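Local coordinates for tryptophan synthase alpha chain (Aquifex aeolicus, PDB 2EKC), which probably cleaves indoleglycerol phosphate to indole and glyceraldehyde 3-phosphate, as the alpha subunit of an enzyme that makes tryptophan, at residues Leu99-Asn104 with Phe126-Leu131. Residues are numbered along the deposited sequence; the frame is centred on the assembly and turned at random.
Sequences LMTYYN and FIVPDL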
loop_
_atom_site.group_PDB
_atom_site.type_symbol
_atom_site.label_atom_id
_atom_site.label_comp_id
_atom_site.label_asym_id
_atom_site.label_seq_id
_atom_site.Cartn_x
_atom_site.Cartn_y
_atom_site.Cartn_z
ATOM N N LEU A 99 -5.413 -0.857 -3.481
ATOM C CA LEU A 99 -5.844 -2.228 -3.262
ATOM C C LEU A 99 -4.650 -3.155 -3.412
ATOM O O LEU A 99 -3.966 -3.138 -4.442
ATOM C CB LEU A 99 -6.925 -2.631 -4.272
ATOM C CG LEU A 99 -7.397 -4.086 -4.149
ATOM C CD1 LEU A 99 -8.210 -4.257 -2.868
ATOM C CD2 LEU A 99 -8.227 -4.475 -5.365
ATOM N N MET A 100 -4.394 -3.952 -2.376
ATOM C CA MET A 100 -3.297 -4.908 -2.402
ATOM C C MET A 100 -3.895 -6.243 -2.821
ATOM O O MET A 100 -4.598 -6.890 -2.042
ATOM C CB MET A 100 -2.649 -5.034 -1.017
ATOM C CG MET A 100 -1.354 -5.855 -1.001
ATOM S SD MET A 100 -1.576 -7.654 -1.154
ATOM C CE MET A 100 -1.361 -7.898 -2.809
ATOM N N THR A 101 -3.617 -6.648 -4.055
ATOM C CA THR A 101 -4.151 -7.895 -4.574
ATOM C C THR A 101 -3.114 -8.692 -5.355
ATOM O O THR A 101 -2.258 -8.127 -6.049
ATOM C CB THR A 101 -5.370 -7.635 -5.506
ATOM O OG1 THR A 101 -5.834 -8.875 -6.055
ATOM C CG2 THR A 101 -4.982 -6.713 -6.654
ATOM N N TYR A 102 -3.176 -10.011 -5.224
ATOM C CA TYR A 102 -2.273 -10.865 -5.971
ATOM C C TYR A 102 -2.856 -10.878 -7.376
ATOM O O TYR A 102 -4.010 -10.477 -7.572
ATOM C CB TYR A 102 -2.226 -12.265 -5.361
ATOM C CG TYR A 102 -1.278 -12.340 -4.181
ATOM C CD1 TYR A 102 -1.584 -11.717 -2.970
ATOM C CD2 TYR A 102 -0.054 -12.999 -4.292
ATOM C CE1 TYR A 102 -0.688 -11.747 -1.895
ATOM C CE2 TYR A 102 0.848 -13.037 -3.229
ATOM C CZ TYR A 102 0.527 -12.411 -2.035
ATOM O OH TYR A 102 1.410 -12.467 -0.981
ATOM N N TYR A 103 -2.080 -11.326 -8.355
ATOM C CA TYR A 103 -2.561 -11.309 -9.733
ATOM C C TYR A 103 -3.678 -12.285 -10.091
ATOM O O TYR A 103 -4.637 -11.904 -10.757
ATOM C CB TYR A 103 -1.405 -11.521 -10.714
ATOM C CG TYR A 103 -1.884 -11.503 -12.151
ATOM C CD1 TYR A 103 -2.246 -10.308 -12.770
ATOM C CD2 TYR A 103 -2.046 -12.690 -12.867
ATOM C CE1 TYR A 103 -2.764 -10.295 -14.066
ATOM C CE2 TYR A 103 -2.562 -12.689 -14.160
ATOM C CZ TYR A 103 -2.919 -11.491 -14.751
ATOM O OH TYR A 103 -3.442 -11.497 -16.023
ATOM N N ASN A 104 -3.542 -13.537 -9.668
ATOM C CA ASN A 104 -4.528 -14.570 -9.981
ATOM C C ASN A 104 -5.990 -14.153 -9.825
ATOM O O ASN A 104 -6.796 -14.371 -10.730
ATOM C CB ASN A 104 -4.250 -15.826 -9.149
ATOM C CG ASN A 104 -5.282 -16.912 -9.369
ATOM O OD1 ASN A 104 -5.556 -17.307 -10.501
ATOM N ND2 ASN A 104 -5.857 -17.408 -8.279
ATOM N N PHE A 126 -3.501 0.026 -7.671
ATOM C CA PHE A 126 -3.181 -1.314 -7.178
ATOM C C PHE A 126 -1.714 -1.483 -6.816
ATOM O O PHE A 126 -0.851 -0.734 -7.266
ATOM C CB PHE A 126 -3.451 -2.409 -8.234
ATOM C CG PHE A 126 -4.882 -2.518 -8.705
ATOM C CD1 PHE A 126 -5.943 -2.046 -7.943
ATOM C CD2 PHE A 126 -5.159 -3.159 -9.918
ATOM C CE1 PHE A 126 -7.266 -2.211 -8.381
ATOM C CE2 PHE A 126 -6.468 -3.330 -10.365
ATOM C CZ PHE A 126 -7.528 -2.854 -9.593
ATOM N N ILE A 127 -1.456 -2.496 -5.997
ATOM C CA ILE A 127 -0.106 -2.914 -5.644
ATOM C C ILE A 127 -0.231 -4.420 -5.818
ATOM O O ILE A 127 -0.926 -5.083 -5.049
ATOM C CB ILE A 127 0.287 -2.618 -4.188
ATOM C CG1 ILE A 127 0.573 -1.127 -4.015
ATOM C CG2 ILE A 127 1.537 -3.425 -3.826
ATOM C CD1 ILE A 127 1.010 -0.755 -2.619
ATOM N N VAL A 128 0.406 -4.945 -6.858
ATOM C CA VAL A 128 0.366 -6.371 -7.165
ATOM C C VAL A 128 1.758 -6.933 -6.903
ATOM O O VAL A 128 2.651 -6.831 -7.742
ATOM C CB VAL A 128 -0.025 -6.593 -8.642
ATOM C CG1 VAL A 128 -0.155 -8.073 -8.943
ATOM C CG2 VAL A 128 -1.334 -5.879 -8.934
ATOM N N PRO A 129 1.953 -7.546 -5.727
ATOM C CA PRO A 129 3.219 -8.135 -5.290
ATOM C C PRO A 129 3.790 -9.264 -6.138
ATOM O O PRO A 129 5.005 -9.449 -6.174
ATOM C CB PRO A 129 2.910 -8.580 -3.864
ATOM C CG PRO A 129 1.479 -8.974 -3.953
ATOM C CD PRO A 129 0.881 -7.844 -4.763
ATOM N N ASP A 130 2.933 -10.012 -6.829
ATOM C CA ASP A 130 3.420 -11.122 -7.645
ATOM C C ASP A 130 3.071 -10.996 -9.120
ATOM O O ASP A 130 2.871 -11.998 -9.799
ATOM C CB ASP A 130 2.871 -12.443 -7.094
ATOM C CG ASP A 130 1.380 -12.620 -7.360
ATOM O OD1 ASP A 130 0.653 -11.611 -7.489
ATOM O OD2 ASP A 130 0.933 -13.782 -7.425
ATOM N N LEU A 131 3.016 -9.767 -9.623
ATOM C CA LEU A 131 2.665 -9.545 -11.022
ATOM C C LEU A 131 3.608 -10.234 -12.002
ATOM O O LEU A 131 4.793 -9.902 -12.079
ATOM C CB LEU A 131 2.628 -8.044 -11.334
ATOM C CG LEU A 131 2.190 -7.660 -12.758
ATOM C CD1 LEU A 131 0.749 -8.080 -12.989
ATOM C CD2 LEU A 131 2.331 -6.157 -12.955
HETATM O O HOH W 1 -1.401 -14.697 -8.184
#
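Asp130 reaches across to the start of helix 103-109 with both carboxylate oxygens: OD1 takes the backbone N of Tyr103 at 2.9 Å through its syn lone pair, and a water bridges OD2 to Asn104 N. Two N-H groups in the first turn are thus tied to the loop after strand 125-127, at the C-terminal ends of neighbouring parallel strands of the TIM barrel, the end where this fold carries its active site. The positive end of the helix probably favours the charged carboxylate. An alanine in place of Asp130 would probably leave the N-H of Tyr103 without its acceptor and the bridging water without its anchor on this loop.

Deeper in the barrel two backbone bonds join the parallel strands: Ile127 N donates to Leu99 O (3.0 Å), and Thr101 N to Ile127 O at a longer 3.3 Å. On the helix-facing side of these strands, CB of Leu99 packs 3.8 Å from CD1 of Phe126, the side chains lying side by side under helix 111-120.

Tyr102 joins the contact to the catalytic region, its OH hydrogen-bonded to Asp60, a predicted proton acceptor. With CG anti to the carbonyl carbon (chi1 -82°), its ring has Asp130 OD2 at the edge beside CD2, near its plane. Pro129 CG sits almost centrally over one ring face, 4.0 Å from the centroid and 7° off the normal, a CH-pi contact.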